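Long-range contact in hemolysin-like protein containing CBS domains (Oenococcus oeni, PDB 3OCO), which is of unknown function but forms the tandem CBS-domain part of a larger UPF0053-family membrane protein that may bind flavin adenine dinucleotide: residues A[17-29]-A[128-141]. Residues are numbered along the deposited sequence; the frame is centred on the assembly and turned at random.
Sequences MNDKVASDVMVDR and TSGIITDKDVYEEL
V27 and I131 form an antiparallel hydrogen-bonded pair that satisfies both residues' backbone groups. V27 N donates a hydrogen bond to I131 O at 2.9 Å, and I131 N donates one to V27 O at 3.0 Å. Their beta-branched side chains suit the extended backbone and lie on the same face of the sheet. At the next, non-hydrogen-bonded pair, D28 with G130, the backbones close to 4.1 Å between CA atoms. G130 has an extended backbone (phi 166°) readily open only to glycine, and having no side chain it lets the strands come this near. S129 and G130 both face V121, which makes a classic beta bulge in strand 128-132.

R29 takes up two further carbonyls. Its backbone N reaches S129 O at 2.8 Å from above the carbonyl plane, with an N-H...O angle of only 137°. The side chain leaves with CG anti to the backbone N and bends at chi3, which brings NH1 back to T128 O at 2.9 Å, edge-on and almost within the guanidinium plane. D28 OD2 accepts T30 N, D28 OD1 is hydrogen-bonded to S31 OG, and S129 OG to E100 OE2.

Past the strand, T133 is the N-cap of helix 134-142, and D136, three residues on, suits its place by accepting T133 N (3.0 Å) through the anti lone pair of OD2. D136 OD1 lies 3.2 Å from V27 CG2. The flexible selenomethionine M17 bends at chi2 and chi3 to lay CE against V137 and E140 CB. M26 CB and A22 CB rest on the I132 side chain, and V25 CG1 packs on D136 CB.

The segment leading into the first CBS motif thus adds an edge strand to the sheet of the second, as in tandem CBS pairs (Bateman modules).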
# COMPACT_ATOMS: atom_id res chain seq x y z
N MSE A 17 -7.53 -8.65 -17.19
CA MSE A 17 -7.99 -7.59 -16.32
C MSE A 17 -8.43 -6.36 -17.12
O MSE A 17 -9.25 -5.58 -16.65
CB MSE A 17 -6.90 -7.19 -15.34
CG MSE A 17 -7.44 -6.52 -14.08
SE MSE A 17 -6.37 -5.00 -13.54
CE MSE A 17 -6.48 -5.28 -11.63
N ASN A 18 -7.87 -6.20 -18.31
CA ASN A 18 -8.19 -5.04 -19.14
C ASN A 18 -9.67 -5.02 -19.48
O ASN A 18 -10.27 -3.96 -19.71
CB ASN A 18 -7.35 -5.03 -20.41
CG ASN A 18 -7.62 -3.81 -21.28
OD1 ASN A 18 -8.14 -3.92 -22.39
ND2 ASN A 18 -7.27 -2.64 -20.76
N ASP A 19 -10.28 -6.20 -19.48
CA ASP A 19 -11.65 -6.35 -19.95
C ASP A 19 -12.64 -6.50 -18.80
O ASP A 19 -13.84 -6.45 -19.01
CB ASP A 19 -11.75 -7.54 -20.90
CG ASP A 19 -12.70 -7.28 -22.05
OD1 ASP A 19 -13.24 -6.16 -22.13
OD2 ASP A 19 -12.89 -8.19 -22.88
N LYS A 20 -12.12 -6.67 -17.58
CA LYS A 20 -12.95 -6.86 -16.40
C LYS A 20 -13.62 -5.55 -15.97
O LYS A 20 -13.24 -4.47 -16.41
CB LYS A 20 -12.12 -7.42 -15.24
CG LYS A 20 -11.92 -8.92 -15.28
CD LYS A 20 -10.65 -9.33 -14.52
CE LYS A 20 -10.42 -10.83 -14.58
NZ LYS A 20 -11.50 -11.57 -13.87
N VAL A 21 -14.62 -5.67 -15.11
CA VAL A 21 -15.29 -4.48 -14.58
C VAL A 21 -15.17 -4.37 -13.06
O VAL A 21 -14.72 -5.30 -12.38
CB VAL A 21 -16.76 -4.43 -14.96
CG1 VAL A 21 -16.91 -4.38 -16.46
CG2 VAL A 21 -17.50 -5.62 -14.39
N ALA A 22 -15.59 -3.23 -12.54
CA ALA A 22 -15.50 -2.94 -11.12
C ALA A 22 -15.96 -4.10 -10.20
O ALA A 22 -15.29 -4.40 -9.21
CB ALA A 22 -16.27 -1.66 -10.81
N SER A 23 -17.07 -4.73 -10.52
CA SER A 23 -17.63 -5.78 -9.66
C SER A 23 -16.83 -7.08 -9.62
O SER A 23 -17.05 -7.92 -8.75
CB SER A 23 -19.10 -6.05 -10.04
OG SER A 23 -19.23 -6.44 -11.39
N ASP A 24 -15.91 -7.26 -10.56
CA ASP A 24 -15.08 -8.47 -10.60
C ASP A 24 -13.90 -8.40 -9.62
O ASP A 24 -13.38 -9.43 -9.18
CB ASP A 24 -14.54 -8.69 -12.02
CG ASP A 24 -15.63 -8.67 -13.08
OD1 ASP A 24 -15.43 -9.26 -14.16
OD2 ASP A 24 -16.68 -8.05 -12.86
N VAL A 25 -13.51 -7.18 -9.26
CA VAL A 25 -12.24 -6.92 -8.61
C VAL A 25 -12.42 -6.39 -7.20
O VAL A 25 -11.50 -6.43 -6.37
CB VAL A 25 -11.46 -5.86 -9.44
CG1 VAL A 25 -10.31 -5.29 -8.65
CG2 VAL A 25 -10.97 -6.47 -10.74
N MSE A 26 -13.61 -5.91 -6.90
CA MSE A 26 -13.82 -5.15 -5.69
C MSE A 26 -13.89 -6.03 -4.45
O MSE A 26 -14.17 -7.23 -4.53
CB MSE A 26 -15.12 -4.39 -5.79
CG MSE A 26 -16.29 -5.33 -5.81
SE MSE A 26 -18.08 -4.55 -6.00
CE MSE A 26 -18.97 -6.26 -5.67
N VAL A 27 -13.64 -5.40 -3.31
CA VAL A 27 -13.88 -6.02 -2.04
C VAL A 27 -15.36 -5.78 -1.78
O VAL A 27 -15.81 -4.64 -1.74
CB VAL A 27 -12.98 -5.37 -0.95
CG1 VAL A 27 -13.46 -5.71 0.46
CG2 VAL A 27 -11.53 -5.79 -1.16
N ASP A 28 -16.13 -6.85 -1.66
CA ASP A 28 -17.58 -6.70 -1.63
C ASP A 28 -18.09 -6.12 -0.32
O ASP A 28 -17.41 -6.21 0.71
CB ASP A 28 -18.26 -8.03 -1.93
CG ASP A 28 -18.39 -8.90 -0.72
OD1 ASP A 28 -17.42 -9.62 -0.41
OD2 ASP A 28 -19.47 -8.88 -0.09
N ARG A 29 -19.27 -5.52 -0.37
CA ARG A 29 -19.81 -4.77 0.77
C ARG A 29 -19.74 -5.57 2.05
O ARG A 29 -19.49 -5.02 3.11
CB ARG A 29 -21.26 -4.32 0.53
CG ARG A 29 -21.87 -3.48 1.64
CD ARG A 29 -23.37 -3.32 1.50
NE ARG A 29 -24.03 -4.61 1.40
CZ ARG A 29 -24.35 -5.18 0.24
NH1 ARG A 29 -24.07 -4.55 -0.89
NH2 ARG A 29 -24.93 -6.37 0.21
N THR A 128 -23.99 0.64 -1.68
CA THR A 128 -22.56 0.28 -1.81
C THR A 128 -22.36 -1.20 -2.15
O THR A 128 -22.65 -2.07 -1.33
CB THR A 128 -21.82 0.50 -0.47
OG1 THR A 128 -21.84 1.90 -0.14
CG2 THR A 128 -20.38 0.01 -0.57
N SER A 129 -21.85 -1.49 -3.35
CA SER A 129 -21.55 -2.86 -3.76
C SER A 129 -20.21 -3.35 -3.21
O SER A 129 -20.05 -4.53 -2.89
CB SER A 129 -21.52 -2.95 -5.29
OG SER A 129 -22.74 -2.49 -5.83
N GLY A 130 -19.25 -2.44 -3.11
CA GLY A 130 -17.95 -2.73 -2.55
C GLY A 130 -16.98 -1.61 -2.89
O GLY A 130 -17.39 -0.57 -3.45
N ILE A 131 -15.69 -1.80 -2.57
CA ILE A 131 -14.68 -0.78 -2.83
C ILE A 131 -13.49 -1.35 -3.58
O ILE A 131 -13.27 -2.57 -3.61
CB ILE A 131 -14.15 -0.13 -1.51
CG1 ILE A 131 -13.26 -1.11 -0.73
CG2 ILE A 131 -15.28 0.37 -0.65
CD1 ILE A 131 -12.68 -0.53 0.57
N ILE A 132 -12.70 -0.46 -4.17
CA ILE A 132 -11.47 -0.84 -4.86
C ILE A 132 -10.33 0.10 -4.53
O ILE A 132 -10.51 1.32 -4.51
CB ILE A 132 -11.60 -0.79 -6.39
CG1 ILE A 132 -12.56 -1.87 -6.90
CG2 ILE A 132 -10.21 -0.93 -7.03
CD1 ILE A 132 -13.06 -1.60 -8.31
N THR A 133 -9.16 -0.48 -4.29
CA THR A 133 -7.91 0.26 -4.20
C THR A 133 -6.78 -0.51 -4.89
O THR A 133 -6.93 -1.67 -5.27
CB THR A 133 -7.52 0.50 -2.75
OG1 THR A 133 -7.23 -0.76 -2.12
CG2 THR A 133 -8.67 1.20 -2.01
N ASP A 134 -5.64 0.16 -5.06
CA ASP A 134 -4.48 -0.48 -5.65
C ASP A 134 -4.27 -1.94 -5.18
O ASP A 134 -4.04 -2.82 -5.99
CB ASP A 134 -3.21 0.37 -5.44
CG ASP A 134 -3.01 0.80 -3.98
OD1 ASP A 134 -3.45 0.08 -3.05
OD2 ASP A 134 -2.41 1.88 -3.75
N LYS A 135 -4.34 -2.20 -3.88
CA LYS A 135 -4.13 -3.56 -3.40
C LYS A 135 -5.00 -4.58 -4.13
O LYS A 135 -4.56 -5.70 -4.36
CB LYS A 135 -4.28 -3.66 -1.87
CG LYS A 135 -5.71 -3.67 -1.34
CD LYS A 135 -5.74 -3.73 0.20
CE LYS A 135 -5.16 -2.47 0.85
NZ LYS A 135 -5.25 -2.47 2.35
N ASP A 136 -6.21 -4.19 -4.51
CA ASP A 136 -7.10 -5.09 -5.27
C ASP A 136 -6.69 -5.30 -6.73
O ASP A 136 -6.89 -6.37 -7.30
CB ASP A 136 -8.54 -4.60 -5.18
CG ASP A 136 -9.00 -4.42 -3.76
OD1 ASP A 136 -8.96 -5.42 -3.01
OD2 ASP A 136 -9.35 -3.28 -3.38
N VAL A 137 -6.12 -4.26 -7.34
CA VAL A 137 -5.57 -4.35 -8.68
C VAL A 137 -4.33 -5.28 -8.71
O VAL A 137 -4.19 -6.12 -9.60
CB VAL A 137 -5.16 -2.95 -9.21
CG1 VAL A 137 -3.93 -3.03 -10.11
CG2 VAL A 137 -6.32 -2.28 -9.92
N TYR A 138 -3.44 -5.13 -7.72
CA TYR A 138 -2.23 -5.93 -7.65
C TYR A 138 -2.51 -7.42 -7.44
O TYR A 138 -1.65 -8.25 -7.69
CB TYR A 138 -1.30 -5.41 -6.54
CG TYR A 138 0.13 -5.90 -6.65
CD1 TYR A 138 1.03 -5.27 -7.51
CD2 TYR A 138 0.58 -6.98 -5.90
CE1 TYR A 138 2.35 -5.71 -7.61
CE2 TYR A 138 1.90 -7.42 -6.00
CZ TYR A 138 2.78 -6.78 -6.86
OH TYR A 138 4.09 -7.21 -6.97
N GLU A 139 -3.70 -7.75 -6.97
CA GLU A 139 -4.04 -9.15 -6.77
C GLU A 139 -4.34 -9.84 -8.08
O GLU A 139 -3.99 -11.01 -8.26
CB GLU A 139 -5.25 -9.29 -5.85
CG GLU A 139 -4.99 -8.97 -4.39
CD GLU A 139 -6.14 -9.40 -3.51
OE1 GLU A 139 -6.86 -8.52 -2.99
OE2 GLU A 139 -6.34 -10.63 -3.38
N GLU A 140 -5.01 -9.13 -8.98
CA GLU A 140 -5.39 -9.67 -10.28
C GLU A 140 -4.16 -9.91 -11.15
O GLU A 140 -4.08 -10.91 -11.87
CB GLU A 140 -6.36 -8.72 -10.99
CG GLU A 140 -7.60 -9.40 -11.58
CD GLU A 140 -8.36 -10.22 -10.55
OE1 GLU A 140 -8.61 -9.70 -9.43
OE2 GLU A 140 -8.70 -11.38 -10.86
N LEU A 141 -3.21 -8.98 -11.07
CA LEU A 141 -2.02 -9.01 -11.89
C LEU A 141 -0.93 -9.94 -11.34
O LEU A 141 -0.05 -10.35 -12.08
CB LEU A 141 -1.44 -7.60 -12.06
CG LEU A 141 -2.21 -6.50 -12.78
CD1 LEU A 141 -1.31 -5.29 -12.90
CD2 LEU A 141 -2.72 -6.92 -14.16